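PDB 5TVL: foldase protein PrsA from Streptococcus pneumoniae, which probably helps secreted proteins to fold outside the cell membrane after translocation, as a lipoprotein of the parvulin-type peptidyl-prolyl cis-trans isomerase family. Local coordinates for residues A[122-126]-A[146-150]; A[187-193]-A[210-216]; A[35-40]-A[252-258]; A[179-183]-A[195-199]. The contacts are given in a common frame with arbitrary orientation. Residue numbers count along the deposited sequence, not the author numbering.

How the contacts relate
Contacts 1, 2 and 4 all belong to the parvulin-type isomerase domain and share one antiparallel sheet, whereas contact 3 lies on the other side of the chain's centre, its centre 46 to 54 Å from theirs. Contact 1 (centre about 10 Å from contact 2) joins it through neighbouring strands: Gln-123 N lies 2.8 Å from Lys-212 O, and Ile-125 N 2.9 Å from Ile-210 O. Contacts 2 and 4, about 13 Å apart between centres, meet at Val-211, whose CG2 is 3.4 Å from Ile-196 CD1 and 3.6 Å from Val-180 CG1. Contact 3 packs helix 25-44 against the C-terminal part of helix 242-255 and the residues that follow. The sulfate beside contact 4 probably comes from the crystallisation liquor.

Contact 1. Residues A[122-126]-A[146-150]; sequences AQIIR and DFAQL
Segment 122-126 is extended, part of strand 120-127, and the first turn of helix 147-154 lies against one side of it, with Gln-123 CA 7.3 Å from Ala-148 CA and Ile-125 CA 7.8 Å from Leu-150 CA. Gln-123 (chi1 m, chi2 t) directs its CA-CB bond toward the helix. Its CB lies 3.5 Å from Phe-147 CD2 and its carbonyl O 3.2 Å from Phe-147 CE2; OE1 is 3.3 Å from Ala-148 N, at an angle too poor for a hydrogen bond. A glutamine suits this border, its CB packing beside the ring at CD2 while NE2 bonds weakly to Thr-214 OG1. The CA-CB bond of Ile-124 points away, but its N approaches the ring edge, 4.3 Å from Phe-147 CE2. This is helix-on-sheet packing within the parvulin-type fold, where the strand hydrogen-bonds along its length to strand 207-216. Ile-125 (chi1 m, chi2 t) again faces the helix: CD1 sits over the face of the Phe-147 ring (chi1 t, chi2 90°), 3.8 Å from its centroid in a CH-pi contact, and 4.0 Å from Leu-150 CB. Beyond it, Arg-126 reaches Tyr-204 of a second subunit through NH2.

Contact 2. Residues A[187-193]-A[210-216]; sequences LDVDGVS and IVKLTKK
The backbone of 187-193 runs antiparallel to strand 210-216, first through a type II turn from Asp-188 to Gly-191 and then in extended form. Asp-190 has positive phi (60°/31°); Gly-191 is extended at -107°/140°, and a CB there would clash with Asp-188 O. The register is set by a single beta bridge between Val-192 and Lys-212, CA atoms 4.6 Å apart.

Main-chain hydrogen bonds tie the two together: Ser-193 N to Val-211 O (2.9 Å), Leu-213 N to Gly-191 O (3.2 Å) and Asp-190 N to Leu-213 O (2.9 Å). Side chains add two more. Ser-193, with chi1 p, brings OG 2.9 Å from Val-211 N, so its short hydroxyl accepts a bond from the strand; Lys-216 is long enough to carry NZ to Leu-187 O at 3.2 Å.

Apolar contacts fill the gap. Leu-187 (chi1 m) sets CB 4.1 Å from Leu-213 CB and CD1 4.3 Å from Val-211 CG1. Val-189 CG2 lies 4.3 Å from Leu-213 CD2, and Val-192 CG1 4.0 Å from Ile-210 CG2. The aliphatic part of Lys-212 also serves, CD 3.4 Å from Val-192 CG2.

In the parvulin-type domain this loop links helix 178-186 to strand 196-198. Strand 207-216 pairs with strand 120-127 along its other edge, Val-211 packs on Val-180 and Ala-184 of helix 178-186, and Ile-210 meets Phe-147 of helix 147-154.

Contact 3. Residues A[35-40]-A[252-258]; sequences TIQKVF and ELQAANI
Val-39, chi1 t, lies at the centre of this interface: its CA is 6.7 Å from Ala-256 CA, and its CG2 meets Ala-256 CB at 3.6 Å. The small alanine lets the backbones come that close. Val-39 CG2 also lies 4.2 Å from Leu-253 CD2, and CG1 touches Glu-252 CG at 3.8 Å. Thr-35 (chi1 m) offers its methyl: CG2 is 3.8 Å from Leu-253 CD2 and 3.6 Å from Ile-258 CD1, while OG1 bonds back to Leu-31 O of its own helix. Segment 35-40 is helical throughout, within helix 25-44. Segment 252-258 starts in helix 242-255; Asn-257 is the first residue to leave helical phi/psi (55°/70°), and Ile-258 is extended, with chi1 m and chi2 t aiming CD1 back at Thr-35. This is packing of two helices far apart in the chain, with Ile-258 of the following loop adding to it. Leu-253 (chi1 m, chi2 t) also brings its CD1 4.1 Å from Ile-36 CG1. Phe-40 (chi1 m) turns its ring so that Glu-252 CG sits over one face, 4.2 Å from the centroid in a CH-pi contact; Glu-252, chi1 t and chi2 p, sends OE1 to Tyr-44 OH. Ile-5 and Met-7 of a third subunit pack on Ile-258 and Val-39.

Contact 4. Residues A[179-183]-A[195-199]; sequences QVKKA and VITAT. With SO4 (sulfate ion), chain L.
In the parvulin-type domain, helix 178-186 packs on the sheet beside strand 196-198, outermost in this chain's sheet; the short axes of 179-183 and 196-198 pass 8.9 Å apart at 161°, nearly antiparallel. Ile-196 is the main apolar residue of the strand, its CA 6.5 Å from Val-180 CA and its CA-CB bond directed toward the helix (chi1 m, chi2 148°). Ile-196 CG2 lies 4.0 Å from Val-180 CG2 and 3.5 Å from Gln-179 CG, while Ile-196 CD1 meets Ala-183 CB at 3.5 Å, a small residue fitting the longer branch. The CA-CB bond of Thr-197 points away, but its carbonyl is offered to Gln-179, whose chi1 p conformer folds the amide across to the strand; the main chain of Thr-197 also hydrogen-bonds to a second subunit. At Ala-198 the short side chain lets that amide lie close, CA 3.5 Å from Gln-179 NE2. Lys-182, salt-bridged to Glu-178, bonds weakly to a sulfate, NZ to O1 3.3 Å. The one hydrogen bond between helix and strand runs from Gln-179 NE2 to Thr-197 O, 2.9 Å at 166°.

Contact 1. Residues A[122-126]-A[146-150]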
loop_
_atom_site.group_PDB
_atom_site.type_symbol
_atom_site.label_atom_id
_atom_site.label_comp_id
_atom_site.label_asym_id
_atom_site.label_seq_id
_atom_site.Cartn_x
_atom_site.Cartn_y
_atom_site.Cartn_z
ATOM N N ALA A 122 -15.617 -0.926 -20.452
ATOM C CA ALA A 122 -15.819 0.515 -20.560
ATOM C C ALA A 122 -14.748 1.128 -21.436
ATOM O O ALA A 122 -13.731 0.492 -21.719
ATOM C CB ALA A 122 -15.796 1.161 -19.180
ATOM N N GLN A 123 -14.990 2.366 -21.859
ATOM C CA GLN A 123 -14.031 3.138 -22.639
ATOM C C GLN A 123 -13.625 4.366 -21.835
ATOM O O GLN A 123 -14.490 5.093 -21.347
ATOM C CB GLN A 123 -14.641 3.548 -23.977
ATOM C CG GLN A 123 -15.003 2.370 -24.871
ATOM C CD GLN A 123 -15.861 2.771 -26.054
ATOM O OE1 GLN A 123 -15.660 3.827 -26.653
ATOM N NE2 GLN A 123 -16.822 1.923 -26.404
ATOM N N ILE A 124 -12.316 4.584 -21.695
ATOM C CA ILE A 124 -11.781 5.708 -20.916
ATOM C C ILE A 124 -11.010 6.674 -21.810
ATOM O O ILE A 124 -10.497 6.282 -22.859
ATOM C CB ILE A 124 -10.895 5.246 -19.726
ATOM C CG1 ILE A 124 -9.690 4.412 -20.187
ATOM C CG2 ILE A 124 -11.723 4.447 -18.727
ATOM C CD1 ILE A 124 -8.684 4.144 -19.084
ATOM N N ILE A 125 -10.951 7.937 -21.388
ATOM C CA ILE A 125 -10.170 8.982 -22.065
ATOM C C ILE A 125 -9.386 9.772 -21.008
ATOM O O ILE A 125 -9.952 10.629 -20.326
ATOM C CB ILE A 125 -11.071 9.944 -22.890
ATOM C CG1 ILE A 125 -11.982 9.156 -23.840
ATOM C CG2 ILE A 125 -10.222 10.938 -23.683
ATOM C CD1 ILE A 125 -12.942 10.008 -24.644
ATOM N N ARG A 126 -8.092 9.475 -20.873
ATOM C CA ARG A 126 -7.209 10.214 -19.959
ATOM C C ARG A 126 -6.711 11.507 -20.622
ATOM O O ARG A 126 -6.398 11.517 -21.813
ATOM C CB ARG A 126 -6.023 9.348 -19.530
ATOM C CG ARG A 126 -5.262 9.893 -18.330
ATOM C CD ARG A 126 -4.180 8.929 -17.869
ATOM N NE ARG A 126 -3.080 8.825 -18.828
ATOM C CZ ARG A 126 -2.010 8.042 -18.685
ATOM N NH1 ARG A 126 -1.864 7.267 -17.609
ATOM N NH2 ARG A 126 -1.072 8.030 -19.629
ATOM N N ASP A 146 -19.418 9.233 -30.967
ATOM C CA ASP A 146 -18.488 8.113 -31.200
ATOM C C ASP A 146 -17.327 8.170 -30.196
ATOM O O ASP A 146 -16.273 8.760 -30.457
ATOM C CB ASP A 146 -17.997 8.035 -32.666
ATOM C CG ASP A 146 -17.393 9.342 -33.189
ATOM O OD1 ASP A 146 -17.487 10.387 -32.508
ATOM O OD2 ASP A 146 -16.832 9.320 -34.305
ATOM N N PHE A 147 -17.544 7.541 -29.043
ATOM C CA PHE A 147 -16.613 7.618 -27.912
ATOM C C PHE A 147 -15.251 6.983 -28.213
ATOM O O PHE A 147 -14.235 7.409 -27.659
ATOM C CB PHE A 147 -17.233 6.983 -26.660
ATOM C CG PHE A 147 -16.637 7.476 -25.374
ATOM C CD1 PHE A 147 -17.166 8.593 -24.732
ATOM C CD2 PHE A 147 -15.545 6.831 -24.807
ATOM C CE1 PHE A 147 -16.617 9.057 -23.546
ATOM C CE2 PHE A 147 -14.994 7.289 -23.621
ATOM C CZ PHE A 147 -15.529 8.404 -22.989
ATOM N N ALA A 148 -15.238 5.971 -29.081
ATOM C CA ALA A 148 -13.990 5.368 -29.556
ATOM C C ALA A 148 -13.130 6.363 -30.340
ATOM O O ALA A 148 -11.908 6.364 -30.199
ATOM C CB ALA A 148 -14.283 4.141 -30.405
ATOM N N GLN A 149 -13.772 7.203 -31.152
ATOM C CA GLN A 149 -13.075 8.237 -31.931
ATOM C C GLN A 149 -12.523 9.343 -31.032
ATOM O O GLN A 149 -11.379 9.774 -31.199
ATOM C CB GLN A 149 -14.012 8.849 -32.981
ATOM C CG GLN A 149 -13.322 9.664 -34.072
ATOM C CD GLN A 149 -12.577 8.818 -35.095
ATOM O OE1 GLN A 149 -12.528 7.588 -35.001
ATOM N NE2 GLN A 149 -11.990 9.480 -36.088
ATOM N N LEU A 150 -13.345 9.800 -30.089
ATOM C CA LEU A 150 -12.925 10.818 -29.117
ATOM C C LEU A 150 -11.782 10.329 -28.219
ATOM O O LEU A 150 -10.963 11.134 -27.772
ATOM C CB LEU A 150 -14.115 11.282 -28.269
ATOM C CG LEU A 150 -15.217 12.038 -29.024
ATOM C CD1 LEU A 150 -16.471 12.152 -28.170
ATOM C CD2 LEU A 150 -14.745 13.417 -29.466
#

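Contact 2. Residues A[187-193]-A[210-216]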
loop_
_atom_site.group_PDB
_atom_site.type_symbol
_atom_site.label_atom_id
_atom_site.label_comp_id
_atom_site.label_asym_id
_atom_site.label_seq_id
_atom_site.Cartn_x
_atom_site.Cartn_y
_atom_site.Cartn_z
ATOM N N LEU A 187 -22.434 4.360 -13.180
ATOM C CA LEU A 187 -23.105 4.612 -14.461
ATOM C C LEU A 187 -24.079 3.494 -14.833
ATOM O O LEU A 187 -23.943 2.355 -14.374
ATOM C CB LEU A 187 -22.077 4.752 -15.588
ATOM C CG LEU A 187 -21.119 5.938 -15.502
ATOM C CD1 LEU A 187 -19.914 5.737 -16.411
ATOM C CD2 LEU A 187 -21.831 7.243 -15.826
ATOM N N ASP A 188 -25.062 3.836 -15.663
ATOM C CA ASP A 188 -25.845 2.842 -16.405
ATOM C C ASP A 188 -25.124 2.567 -17.723
ATOM O O ASP A 188 -24.171 3.272 -18.074
ATOM C CB ASP A 188 -27.268 3.343 -16.675
ATOM C CG ASP A 188 -28.068 3.576 -15.400
ATOM O OD1 ASP A 188 -27.927 2.790 -14.434
ATOM O OD2 ASP A 188 -28.850 4.547 -15.369
ATOM N N VAL A 189 -25.584 1.548 -18.447
ATOM C CA VAL A 189 -24.946 1.143 -19.708
ATOM C C VAL A 189 -25.168 2.239 -20.759
ATOM O O VAL A 189 -26.237 2.852 -20.807
ATOM C CB VAL A 189 -25.462 -0.235 -20.202
ATOM C CG1 VAL A 189 -24.872 -0.596 -21.564
ATOM C CG2 VAL A 189 -25.131 -1.321 -19.181
ATOM N N ASP A 190 -24.138 2.479 -21.572
ATOM C CA ASP A 190 -24.073 3.608 -22.518
ATOM C C ASP A 190 -24.160 4.984 -21.825
ATOM O O ASP A 190 -24.646 5.952 -22.414
ATOM C CB ASP A 190 -25.136 3.480 -23.628
ATOM C CG ASP A 190 -25.054 2.157 -24.380
ATOM O OD1 ASP A 190 -23.931 1.687 -24.663
ATOM O OD2 ASP A 190 -26.123 1.593 -24.703
ATOM N N GLY A 191 -23.660 5.063 -20.590
ATOM C CA GLY A 191 -23.693 6.291 -19.793
ATOM C C GLY A 191 -22.307 6.900 -19.699
ATOM O O GLY A 191 -21.325 6.180 -19.536
ATOM N N VAL A 192 -22.238 8.228 -19.795
ATOM C CA VAL A 192 -20.972 8.965 -19.815
ATOM C C VAL A 192 -20.802 9.732 -18.502
ATOM O O VAL A 192 -21.688 10.492 -18.102
ATOM C CB VAL A 192 -20.911 9.951 -21.008
ATOM C CG1 VAL A 192 -19.627 10.779 -20.973
ATOM C CG2 VAL A 192 -21.027 9.203 -22.333
ATOM N N SER A 193 -19.662 9.527 -17.842
ATOM C CA SER A 193 -19.337 10.241 -16.607
ATOM C C SER A 193 -18.929 11.682 -16.905
ATOM O O SER A 193 -18.597 12.022 -18.046
ATOM C CB SER A 193 -18.200 9.533 -15.851
ATOM O OG SER A 193 -16.939 9.717 -16.487
ATOM N N ILE A 210 -12.493 10.642 -18.493
ATOM C CA ILE A 210 -13.904 10.584 -18.882
ATOM C C ILE A 210 -14.186 9.117 -19.189
ATOM O O ILE A 210 -13.466 8.511 -19.981
ATOM C CB ILE A 210 -14.213 11.467 -20.115
ATOM C CG1 ILE A 210 -13.813 12.928 -19.852
ATOM C CG2 ILE A 210 -15.695 11.402 -20.465
ATOM C CD1 ILE A 210 -13.765 13.796 -21.094
ATOM N N VAL A 211 -15.222 8.558 -18.562
ATOM C CA VAL A 211 -15.545 7.131 -18.678
ATOM C C VAL A 211 -16.876 6.945 -19.407
ATOM O O VAL A 211 -17.819 7.707 -19.193
ATOM C CB VAL A 211 -15.627 6.450 -17.291
ATOM C CG1 VAL A 211 -15.851 4.945 -17.425
ATOM C CG2 VAL A 211 -14.365 6.708 -16.487
ATOM N N LYS A 212 -16.926 5.923 -20.263
ATOM C CA LYS A 212 -18.131 5.514 -20.987
ATOM C C LYS A 212 -18.337 4.024 -20.711
ATOM O O LYS A 212 -17.545 3.200 -21.171
ATOM C CB LYS A 212 -17.941 5.769 -22.490
ATOM C CG LYS A 212 -19.027 5.226 -23.417
ATOM C CD LYS A 212 -20.267 6.105 -23.439
ATOM C CE LYS A 212 -21.352 5.516 -24.332
ATOM N NZ LYS A 212 -21.026 5.592 -25.785
ATOM N N LEU A 213 -19.390 3.681 -19.967
ATOM C CA LEU A 213 -19.700 2.277 -19.673
ATOM C C LEU A 213 -20.298 1.598 -20.910
ATOM O O LEU A 213 -21.267 2.096 -21.485
ATOM C CB LEU A 213 -20.667 2.160 -18.490
ATOM C CG LEU A 213 -20.810 0.763 -17.870
ATOM C CD1 LEU A 213 -19.558 0.368 -17.096
ATOM C CD2 LEU A 213 -22.029 0.700 -16.965
ATOM N N THR A 214 -19.704 0.470 -21.303
ATOM C CA THR A 214 -20.118 -0.302 -22.479
ATOM C C THR A 214 -20.878 -1.569 -22.065
ATOM O O THR A 214 -21.966 -1.834 -22.585
ATOM C CB THR A 214 -18.897 -0.684 -23.353
ATOM O OG1 THR A 214 -18.199 0.503 -23.749
ATOM C CG2 THR A 214 -19.320 -1.452 -24.609
ATOM N N LYS A 215 -20.298 -2.347 -21.148
ATOM C CA LYS A 215 -20.890 -3.607 -20.682
ATOM C C LYS A 215 -20.719 -3.761 -19.169
ATOM O O LYS A 215 -19.754 -3.253 -18.595
ATOM C CB LYS A 215 -20.242 -4.791 -21.414
ATOM C CG LYS A 215 -21.041 -6.089 -21.406
ATOM C CD LYS A 215 -22.296 -5.998 -22.266
ATOM C CE LYS A 215 -22.908 -7.366 -22.535
ATOM N NZ LYS A 215 -22.238 -8.089 -23.653
ATOM N N LYS A 216 -21.665 -4.458 -18.538
ATOM C CA LYS A 216 -21.652 -4.701 -17.096
ATOM C C LYS A 216 -22.123 -6.125 -16.822
ATOM O O LYS A 216 -23.220 -6.498 -17.232
ATOM C CB LYS A 216 -22.571 -3.704 -16.378
ATOM C CG LYS A 216 -22.493 -3.747 -14.853
ATOM C CD LYS A 216 -23.635 -2.982 -14.194
ATOM C CE LYS A 216 -23.536 -1.483 -14.436
ATOM N NZ LYS A 216 -24.470 -0.704 -13.575
#

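Contact 3. Residues A[35-40]-A[252-258]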
loop_
_atom_site.group_PDB
_atom_site.type_symbol
_atom_site.label_atom_id
_atom_site.label_comp_id
_atom_site.label_asym_id
_atom_site.label_seq_id
_atom_site.Cartn_x
_atom_site.Cartn_y
_atom_site.Cartn_z
ATOM N N THR A 35 20.240 -15.779 9.650
ATOM C CA THR A 35 19.394 -16.693 10.428
ATOM C C THR A 35 18.076 -17.007 9.720
ATOM O O THR A 35 17.677 -18.170 9.631
ATOM C CB THR A 35 19.101 -16.125 11.829
ATOM O OG1 THR A 35 20.341 -15.834 12.484
ATOM C CG2 THR A 35 18.321 -17.123 12.672
ATOM N N ILE A 36 17.416 -15.966 9.224
ATOM C CA ILE A 36 16.186 -16.111 8.441
ATOM C C ILE A 36 16.446 -16.985 7.208
ATOM O O ILE A 36 15.664 -17.896 6.929
ATOM C CB ILE A 36 15.594 -14.729 8.043
ATOM C CG1 ILE A 36 15.043 -14.019 9.288
ATOM C CG2 ILE A 36 14.490 -14.872 6.997
ATOM C CD1 ILE A 36 14.819 -12.534 9.110
ATOM N N GLN A 37 17.547 -16.729 6.495
ATOM C CA GLN A 37 17.904 -17.525 5.313
ATOM C C GLN A 37 18.005 -19.016 5.611
ATOM O O GLN A 37 17.446 -19.824 4.873
ATOM C CB GLN A 37 19.221 -17.052 4.691
ATOM C CG GLN A 37 19.791 -18.024 3.661
ATOM C CD GLN A 37 20.803 -17.397 2.735
ATOM O OE1 GLN A 37 20.807 -17.679 1.537
ATOM N NE2 GLN A 37 21.674 -16.554 3.279
ATOM N N LYS A 38 18.737 -19.367 6.670
ATOM C CA LYS A 38 18.968 -20.780 7.030
ATOM C C LYS A 38 17.692 -21.537 7.417
ATOM O O LYS A 38 17.511 -22.693 7.023
ATOM C CB LYS A 38 19.999 -20.909 8.160
ATOM C CG LYS A 38 21.444 -20.843 7.694
ATOM C CD LYS A 38 22.391 -21.314 8.786
ATOM C CE LYS A 38 23.840 -21.261 8.331
ATOM N NZ LYS A 38 24.174 -22.325 7.344
ATOM N N VAL A 39 16.822 -20.885 8.185
ATOM C CA VAL A 39 15.569 -21.498 8.627
ATOM C C VAL A 39 14.602 -21.683 7.449
ATOM O O VAL A 39 14.008 -22.753 7.301
ATOM C CB VAL A 39 14.907 -20.684 9.769
ATOM C CG1 VAL A 39 13.514 -21.211 10.097
ATOM C CG2 VAL A 39 15.782 -20.714 11.016
ATOM N N PHE A 40 14.451 -20.645 6.627
ATOM C CA PHE A 40 13.533 -20.692 5.481
ATOM C C PHE A 40 14.027 -21.589 4.347
ATOM O O PHE A 40 13.214 -22.091 3.565
ATOM C CB PHE A 40 13.185 -19.282 4.970
ATOM C CG PHE A 40 12.057 -18.634 5.730
ATOM C CD1 PHE A 40 12.278 -18.056 6.978
ATOM C CD2 PHE A 40 10.762 -18.629 5.213
ATOM C CE1 PHE A 40 11.235 -17.470 7.685
ATOM C CE2 PHE A 40 9.717 -18.049 5.917
ATOM C CZ PHE A 40 9.952 -17.469 7.153
ATOM N N GLU A 252 8.195 -18.912 12.288
ATOM C CA GLU A 252 9.155 -19.853 11.705
ATOM C C GLU A 252 10.488 -19.880 12.471
ATOM O O GLU A 252 11.071 -20.951 12.663
ATOM C CB GLU A 252 9.385 -19.547 10.215
ATOM C CG GLU A 252 9.820 -20.753 9.399
ATOM C CD GLU A 252 8.760 -21.841 9.362
ATOM O OE1 GLU A 252 7.741 -21.666 8.662
ATOM O OE2 GLU A 252 8.943 -22.868 10.049
ATOM N N LEU A 253 10.955 -18.711 12.914
ATOM C CA LEU A 253 12.159 -18.618 13.751
ATOM C C LEU A 253 11.951 -19.258 15.131
ATOM O O LEU A 253 12.851 -19.923 15.642
ATOM C CB LEU A 253 12.614 -17.160 13.893
ATOM C CG LEU A 253 13.131 -16.494 12.611
ATOM C CD1 LEU A 253 13.096 -14.979 12.731
ATOM C CD2 LEU A 253 14.537 -16.953 12.266
ATOM N N GLN A 254 10.773 -19.056 15.722
ATOM C CA GLN A 254 10.387 -19.735 16.978
ATOM C C GLN A 254 10.358 -21.262 16.848
ATOM O O GLN A 254 10.697 -21.969 17.800
ATOM C CB GLN A 254 9.015 -19.251 17.476
ATOM C CG GLN A 254 9.030 -17.900 18.178
ATOM C CD GLN A 254 7.643 -17.284 18.304
ATOM O OE1 GLN A 254 6.634 -17.991 18.352
ATOM N NE2 GLN A 254 7.590 -15.958 18.360
ATOM N N ALA A 255 9.937 -21.752 15.680
ATOM C CA ALA A 255 9.896 -23.192 15.386
ATOM C C ALA A 255 11.290 -23.816 15.256
ATOM O O ALA A 255 11.472 -24.996 15.564
ATOM C CB ALA A 255 9.090 -23.449 14.120
ATOM N N ALA A 256 12.260 -23.027 14.797
ATOM C CA ALA A 256 13.657 -23.470 14.700
ATOM C C ALA A 256 14.356 -23.633 16.058
ATOM O O ALA A 256 15.404 -24.280 16.125
ATOM C CB ALA A 256 14.452 -22.511 13.822
ATOM N N ASN A 257 13.792 -23.041 17.118
ATOM C CA ASN A 257 14.373 -23.064 18.467
ATOM C C ASN A 257 15.801 -22.518 18.432
ATOM O O ASN A 257 16.782 -23.253 18.583
ATOM C CB ASN A 257 14.309 -24.467 19.093
ATOM C CG ASN A 257 14.698 -24.468 20.567
ATOM O OD1 ASN A 257 14.186 -23.671 21.355
ATOM N ND2 ASN A 257 15.612 -25.359 20.947
ATOM N N ILE A 258 15.887 -21.211 18.207
ATOM C CA ILE A 258 17.155 -20.521 18.006
ATOM C C ILE A 258 17.718 -20.069 19.354
ATOM O O ILE A 258 17.025 -19.398 20.120
ATOM C CB ILE A 258 16.980 -19.306 17.062
ATOM C CG1 ILE A 258 16.477 -19.773 15.691
ATOM C CG2 ILE A 258 18.296 -18.549 16.903
ATOM C CD1 ILE A 258 15.864 -18.673 14.860
#

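Contact 4. Residues A[179-183]-A[195-199]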
loop_
_atom_site.group_PDB
_atom_site.type_symbol
_atom_site.label_atom_id
_atom_site.label_comp_id
_atom_site.label_asym_id
_atom_site.label_seq_id
_atom_site.Cartn_x
_atom_site.Cartn_y
_atom_site.Cartn_z
ATOM N N GLN A 179 -11.164 6.111 -8.058
ATOM C CA GLN A 179 -12.239 7.044 -8.435
ATOM C C GLN A 179 -12.766 6.861 -9.868
ATOM O O GLN A 179 -13.906 7.243 -10.158
ATOM C CB GLN A 179 -11.827 8.509 -8.211
ATOM C CG GLN A 179 -10.594 8.988 -8.978
ATOM C CD GLN A 179 -9.324 8.943 -8.140
ATOM O OE1 GLN A 179 -9.014 7.919 -7.536
ATOM N NE2 GLN A 179 -8.586 10.050 -8.098
ATOM N N VAL A 180 -11.947 6.293 -10.757
ATOM C CA VAL A 180 -12.396 5.946 -12.113
ATOM C C VAL A 180 -13.282 4.698 -12.081
ATOM O O VAL A 180 -14.283 4.625 -12.802
ATOM C CB VAL A 180 -11.209 5.741 -13.087
ATOM C CG1 VAL A 180 -11.702 5.352 -14.479
ATOM C CG2 VAL A 180 -10.359 7.006 -13.170
ATOM N N LYS A 181 -12.900 3.721 -11.252
ATOM C CA LYS A 181 -13.678 2.490 -11.072
ATOM C C LYS A 181 -15.038 2.763 -10.435
ATOM O O LYS A 181 -16.067 2.319 -10.950
ATOM C CB LYS A 181 -12.915 1.475 -10.213
ATOM C CG LYS A 181 -11.680 0.890 -10.884
ATOM C CD LYS A 181 -11.087 -0.267 -10.094
ATOM C CE LYS A 181 -10.620 0.177 -8.719
ATOM N NZ LYS A 181 -9.705 -0.803 -8.086
ATOM N N LYS A 182 -15.035 3.494 -9.322
ATOM C CA LYS A 182 -16.276 3.807 -8.609
ATOM C C LYS A 182 -17.234 4.631 -9.464
ATOM O O LYS A 182 -18.445 4.396 -9.434
ATOM C CB LYS A 182 -15.991 4.524 -7.283
ATOM C CG LYS A 182 -15.384 3.632 -6.207
ATOM C CD LYS A 182 -16.427 2.722 -5.572
ATOM C CE LYS A 182 -15.828 1.814 -4.510
ATOM N NZ LYS A 182 -15.263 2.560 -3.349
ATOM N N ALA A 183 -16.689 5.576 -10.231
ATOM C CA ALA A 183 -17.487 6.369 -11.178
ATOM C C ALA A 183 -18.122 5.506 -12.269
ATOM O O ALA A 183 -19.269 5.731 -12.640
ATOM C CB ALA A 183 -16.641 7.463 -11.811
ATOM N N VAL A 195 -16.053 14.751 -15.617
ATOM C CA VAL A 195 -14.592 14.668 -15.455
ATOM C C VAL A 195 -14.240 14.089 -14.078
ATOM O O VAL A 195 -14.712 14.582 -13.049
ATOM C CB VAL A 195 -13.875 16.032 -15.661
ATOM C CG1 VAL A 195 -12.366 15.884 -15.458
ATOM C CG2 VAL A 195 -14.169 16.594 -17.049
ATOM N N ILE A 196 -13.435 13.025 -14.095
ATOM C CA ILE A 196 -12.864 12.415 -12.897
ATOM C C ILE A 196 -11.434 12.925 -12.816
ATOM O O ILE A 196 -10.782 13.081 -13.847
ATOM C CB ILE A 196 -12.865 10.873 -12.994
ATOM C CG1 ILE A 196 -14.295 10.345 -13.173
ATOM C CG2 ILE A 196 -12.219 10.238 -11.764
ATOM C CD1 ILE A 196 -14.380 9.078 -13.992
ATOM N N THR A 197 -10.952 13.173 -11.600
ATOM C CA THR A 197 -9.642 13.788 -11.386
ATOM C C THR A 197 -8.767 12.940 -10.462
ATOM O O THR A 197 -9.138 12.677 -9.316
ATOM C CB THR A 197 -9.792 15.202 -10.790
ATOM O OG1 THR A 197 -10.737 15.946 -11.567
ATOM C CG2 THR A 197 -8.457 15.946 -10.778
ATOM N N ALA A 198 -7.623 12.493 -10.985
ATOM C CA ALA A 198 -6.526 11.975 -10.172
ATOM C C ALA A 198 -5.646 13.174 -9.838
ATOM O O ALA A 198 -4.946 13.691 -10.706
ATOM C CB ALA A 198 -5.741 10.917 -10.931
ATOM N N THR A 199 -5.696 13.616 -8.581
ATOM C CA THR A 199 -5.113 14.903 -8.173
ATOM C C THR A 199 -3.575 14.952 -8.259
ATOM O O THR A 199 -2.905 13.917 -8.308
ATOM C CB THR A 199 -5.584 15.300 -6.751
ATOM O OG1 THR A 199 -5.362 16.699 -6.545
ATOM C CG2 THR A 199 -4.859 14.488 -5.662
HETATM S S SO4 L . -17.530 6.375 -1.738
HETATM O O1 SO4 L . -16.493 5.340 -1.947
HETATM O O2 SO4 L . -17.013 7.693 -2.172
HETATM O O3 SO4 L . -18.734 6.036 -2.528
HETATM O O4 SO4 L . -17.887 6.425 -0.303
#